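Local coordinates for uncharacterized protein (Bacteroides uniformis, PDB 4IYK), which is of unknown function but is a putative carbohydrate-binding protein, built of two all-beta domains, at residues L29-V42 and D52-R64. Sequence-based numbering, arbitrary orientation.
With EDO (1,2-ethanediol), chain H.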
# COMPACT_ATOMS: atom_id res chain seq x y z
N LEU A 29 6.32 7.18 4.42
CA LEU A 29 5.24 7.10 3.43
C LEU A 29 4.45 5.81 3.64
O LEU A 29 5.05 4.77 3.95
CB LEU A 29 5.83 7.10 2.00
CG LEU A 29 6.20 8.45 1.40
CD1 LEU A 29 7.16 8.28 0.20
CD2 LEU A 29 4.95 9.23 1.00
N VAL A 30 3.12 5.87 3.50
CA VAL A 30 2.26 4.68 3.59
C VAL A 30 1.82 4.36 2.15
O VAL A 30 1.07 5.14 1.53
CB VAL A 30 1.07 4.86 4.58
CG1 VAL A 30 0.13 3.63 4.58
CG2 VAL A 30 1.59 5.14 5.99
N GLY A 31 2.34 3.26 1.62
CA GLY A 31 2.06 2.84 0.25
C GLY A 31 0.82 1.98 0.13
O GLY A 31 0.42 1.30 1.08
N SER A 32 0.20 2.00 -1.06
CA SER A 32 -1.00 1.24 -1.37
C SER A 32 -1.01 0.93 -2.87
O SER A 32 0.06 0.90 -3.48
CB SER A 32 -2.25 2.03 -0.95
OG SER A 32 -3.44 1.28 -1.12
N ASP A 33 -2.18 0.64 -3.46
CA ASP A 33 -2.33 0.44 -4.89
C ASP A 33 -3.11 1.63 -5.40
O ASP A 33 -4.10 1.97 -4.76
CB ASP A 33 -3.05 -0.89 -5.22
CG ASP A 33 -2.32 -2.12 -4.77
OD1 ASP A 33 -1.49 -2.64 -5.55
OD2 ASP A 33 -2.64 -2.64 -3.68
N MSE A 34 -2.70 2.30 -6.50
CA MSE A 34 -3.44 3.47 -7.02
C MSE A 34 -4.90 3.12 -7.33
O MSE A 34 -5.82 3.88 -6.99
CB MSE A 34 -2.78 4.08 -8.28
CG MSE A 34 -3.24 5.51 -8.51
SE MSE A 34 -2.05 6.51 -9.65
CE MSE A 34 -2.66 8.27 -9.22
N GLU A 35 -5.10 1.95 -7.94
CA GLU A 35 -6.43 1.42 -8.23
C GLU A 35 -6.72 0.31 -7.23
O GLU A 35 -5.84 -0.51 -6.99
CB GLU A 35 -6.46 0.91 -9.67
CG GLU A 35 -7.76 0.23 -10.05
CD GLU A 35 -7.73 -0.41 -11.42
OE1 GLU A 35 -6.96 -1.37 -11.63
OE2 GLU A 35 -8.51 0.05 -12.29
N ASN A 36 -7.93 0.29 -6.62
CA ASN A 36 -8.36 -0.73 -5.65
C ASN A 36 -7.48 -0.70 -4.38
O ASN A 36 -7.15 -1.74 -3.81
CB ASN A 36 -8.39 -2.14 -6.29
CG ASN A 36 -9.44 -2.25 -7.36
OD1 ASN A 36 -10.58 -1.85 -7.17
ND2 ASN A 36 -9.06 -2.68 -8.56
N GLY A 37 -7.17 0.51 -3.93
CA GLY A 37 -6.38 0.74 -2.74
C GLY A 37 -6.92 1.96 -2.04
O GLY A 37 -8.13 2.18 -2.04
N ASN A 38 -6.02 2.76 -1.46
CA ASN A 38 -6.36 3.99 -0.76
C ASN A 38 -6.88 5.03 -1.73
O ASN A 38 -6.51 5.03 -2.91
CB ASN A 38 -5.13 4.55 -0.01
CG ASN A 38 -4.70 3.73 1.19
OD1 ASN A 38 -5.50 2.98 1.77
ND2 ASN A 38 -3.43 3.91 1.62
N ALA A 39 -7.66 5.97 -1.23
CA ALA A 39 -8.21 7.05 -2.04
C ALA A 39 -8.64 8.20 -1.15
O ALA A 39 -9.00 7.99 0.00
CB ALA A 39 -9.41 6.54 -2.86
N ILE A 40 -8.59 9.41 -1.69
CA ILE A 40 -9.04 10.63 -1.04
C ILE A 40 -10.45 10.94 -1.56
O ILE A 40 -10.58 11.28 -2.73
CB ILE A 40 -8.06 11.82 -1.28
CG1 ILE A 40 -6.60 11.48 -0.88
CG2 ILE A 40 -8.58 13.09 -0.58
CD1 ILE A 40 -5.61 12.50 -1.33
N LYS A 41 -11.49 10.80 -0.72
CA LYS A 41 -12.86 11.13 -1.13
C LYS A 41 -13.15 12.54 -0.63
O LYS A 41 -12.96 12.84 0.55
CB LYS A 41 -13.91 10.11 -0.62
CG LYS A 41 -13.80 8.75 -1.29
CD LYS A 41 -14.87 7.77 -0.83
CE LYS A 41 -14.67 6.43 -1.50
NZ LYS A 41 -15.91 5.60 -1.49
N VAL A 42 -13.55 13.43 -1.53
CA VAL A 42 -13.82 14.82 -1.15
C VAL A 42 -15.25 15.20 -1.53
O VAL A 42 -15.84 14.65 -2.46
CB VAL A 42 -12.79 15.84 -1.73
CG1 VAL A 42 -11.36 15.53 -1.27
CG2 VAL A 42 -12.85 15.92 -3.25
N ASP A 52 -19.83 13.75 -5.36
CA ASP A 52 -18.56 13.48 -4.67
C ASP A 52 -17.47 12.97 -5.62
O ASP A 52 -17.67 11.97 -6.32
CB ASP A 52 -18.75 12.47 -3.53
CG ASP A 52 -19.64 12.92 -2.39
OD1 ASP A 52 -19.80 14.15 -2.22
OD2 ASP A 52 -20.15 12.05 -1.65
N GLN A 53 -16.31 13.66 -5.62
CA GLN A 53 -15.19 13.28 -6.47
C GLN A 53 -14.09 12.56 -5.65
O GLN A 53 -14.18 12.48 -4.43
CB GLN A 53 -14.63 14.49 -7.27
CG GLN A 53 -14.25 15.75 -6.48
CD GLN A 53 -13.47 16.76 -7.32
OE1 GLN A 53 -12.28 17.05 -7.07
NE2 GLN A 53 -14.12 17.33 -8.33
N THR A 54 -13.13 11.94 -6.34
CA THR A 54 -12.05 11.19 -5.71
C THR A 54 -10.71 11.67 -6.23
O THR A 54 -10.57 11.91 -7.43
CB THR A 54 -12.21 9.65 -5.94
OG1 THR A 54 -13.48 9.21 -5.49
CG2 THR A 54 -11.13 8.82 -5.23
N TRP A 55 -9.74 11.81 -5.31
CA TRP A 55 -8.36 12.13 -5.65
C TRP A 55 -7.56 10.86 -5.42
O TRP A 55 -7.53 10.35 -4.30
CB TRP A 55 -7.79 13.32 -4.85
CG TRP A 55 -8.55 14.60 -4.98
CD1 TRP A 55 -9.46 14.94 -5.94
CD2 TRP A 55 -8.45 15.73 -4.10
NE1 TRP A 55 -9.95 16.21 -5.70
CE2 TRP A 55 -9.34 16.72 -4.58
CE3 TRP A 55 -7.72 15.99 -2.92
CZ2 TRP A 55 -9.50 17.96 -3.94
CZ3 TRP A 55 -7.89 17.22 -2.28
CH2 TRP A 55 -8.75 18.19 -2.81
N TYR A 56 -6.91 10.36 -6.49
CA TYR A 56 -6.14 9.13 -6.51
C TYR A 56 -4.67 9.36 -6.09
O TYR A 56 -4.13 10.48 -6.17
CB TYR A 56 -6.29 8.42 -7.86
CG TYR A 56 -7.73 8.01 -8.09
CD1 TYR A 56 -8.64 8.89 -8.67
CD2 TYR A 56 -8.20 6.77 -7.66
CE1 TYR A 56 -9.99 8.55 -8.82
CE2 TYR A 56 -9.55 6.42 -7.81
CZ TYR A 56 -10.44 7.31 -8.39
OH TYR A 56 -11.76 6.98 -8.55
N ILE A 57 -4.08 8.32 -5.50
CA ILE A 57 -2.76 8.41 -4.84
C ILE A 57 -1.83 7.42 -5.52
O ILE A 57 -2.18 6.25 -5.65
CB ILE A 57 -2.92 8.11 -3.30
CG1 ILE A 57 -4.09 8.87 -2.64
CG2 ILE A 57 -1.61 8.33 -2.52
CD1 ILE A 57 -4.66 8.22 -1.27
N THR A 58 -0.64 7.86 -5.93
CA THR A 58 0.34 6.93 -6.52
C THR A 58 0.71 5.87 -5.46
O THR A 58 0.54 6.12 -4.26
CB THR A 58 1.57 7.65 -7.08
OG1 THR A 58 2.38 8.16 -5.99
CG2 THR A 58 1.21 8.73 -8.10
N ASN A 59 1.22 4.72 -5.90
CA ASN A 59 1.55 3.59 -5.04
C ASN A 59 2.49 3.91 -3.86
O ASN A 59 2.39 3.25 -2.84
CB ASN A 59 2.15 2.46 -5.88
CG ASN A 59 1.07 1.71 -6.61
OD1 ASN A 59 0.01 2.25 -6.91
ND2 ASN A 59 1.30 0.47 -6.93
N THR A 60 3.39 4.90 -4.01
CA THR A 60 4.35 5.24 -2.93
C THR A 60 3.65 5.93 -1.73
O THR A 60 4.23 5.98 -0.64
CB THR A 60 5.43 6.17 -3.47
OG1 THR A 60 4.78 7.37 -3.89
CG2 THR A 60 6.25 5.55 -4.63
N GLY A 61 2.46 6.49 -1.96
CA GLY A 61 1.69 7.25 -0.98
C GLY A 61 1.72 8.74 -1.28
O GLY A 61 1.14 9.54 -0.56
N GLU A 62 2.38 9.14 -2.38
CA GLU A 62 2.38 10.54 -2.82
C GLU A 62 1.22 10.77 -3.78
O GLU A 62 0.96 9.94 -4.66
CB GLU A 62 3.72 10.88 -3.50
CG GLU A 62 4.85 10.99 -2.50
CD GLU A 62 6.24 10.74 -3.04
OE1 GLU A 62 6.43 9.73 -3.76
OE2 GLU A 62 7.16 11.52 -2.68
N TYR A 63 0.52 11.89 -3.63
CA TYR A 63 -0.60 12.21 -4.51
C TYR A 63 -0.37 13.59 -5.16
O TYR A 63 0.33 14.42 -4.59
CB TYR A 63 -1.96 12.14 -3.76
CG TYR A 63 -2.22 13.29 -2.81
CD1 TYR A 63 -2.89 14.44 -3.24
CD2 TYR A 63 -1.86 13.21 -1.47
CE1 TYR A 63 -3.12 15.51 -2.37
CE2 TYR A 63 -2.10 14.27 -0.59
CZ TYR A 63 -2.70 15.43 -1.06
OH TYR A 63 -2.93 16.48 -0.22
N ARG A 64 -0.96 13.81 -6.36
CA ARG A 64 -0.85 15.05 -7.13
C ARG A 64 -2.08 15.25 -8.00
O ARG A 64 -2.48 14.34 -8.71
CB ARG A 64 0.41 15.03 -7.98
CG ARG A 64 0.71 16.38 -8.60
CD ARG A 64 1.83 16.28 -9.62
NE ARG A 64 2.07 17.57 -10.25
CZ ARG A 64 3.10 17.83 -11.05
NH1 ARG A 64 4.00 16.89 -11.31
NH2 ARG A 64 3.23 19.04 -11.59
C1 EDO H . 1.68 21.00 -8.27
O1 EDO H . 1.44 19.64 -8.58
C2 EDO H . 2.77 21.58 -9.19
O2 EDO H . 2.30 21.64 -10.52
O HOH W 1 -0.89 -1.34 -7.87
O HOH W 2 -5.67 6.03 -5.19
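A beta hairpin of the N-terminal, transthyretin-like domain pairs Ile40 with Trp55 on neighbouring antiparallel strands. Trp55 N gives a nearly straight bond to Ile40 O (2.8 Å), and Ile40 N returns one to Trp55 O. On the Ile40 side of this ribbon, Val42 stands over one face of the indole: its CG1, placed opposite the carbonyl carbon (chi1 -59°), sits 3.8 Å from the centroid of the six-membered ring of Trp55, almost on the ring normal. At the ring edge NE1 donates in plane to a lone pair of Gln53 OE1, though Gln53 is poorly ordered. Replacing Trp55 with an alanine would probably strip Val42 and Ile40 CG2 of their aromatic cover and leave the amide of Gln53 without this partner. On the same face Ile40 extends its CD1 to 3.7 Å from the centroid of the Tyr63 ring, while its CG1 packs on Ile57 CD1; Val75 and Phe101 add to this core. Beyond the ribbon the two segments stay linked through Asn59, at the second position of a type I turn. Asn59 OD1 accepts from Met34 N at 2.7 Å, and Asn59 O from Ser32 N; a water bridges Asn59 ND2 to Asp33 OD1, whose carboxylate also meets Tyr217 through OD2. The extended selenomethionine Met34 lies along 56-58, with CE 3.9 Å from Tyr56 CB. At the turn's end Gly61 adopts a positive phi (106°), and a side chain there would collide with Val30 O. Through Ile40 and Tyr63 the hairpin's sheet packs on the sheet holding strand 62-65, the face-to-face arrangement of a beta sandwich, consistent with this domain's transthyretin-like family.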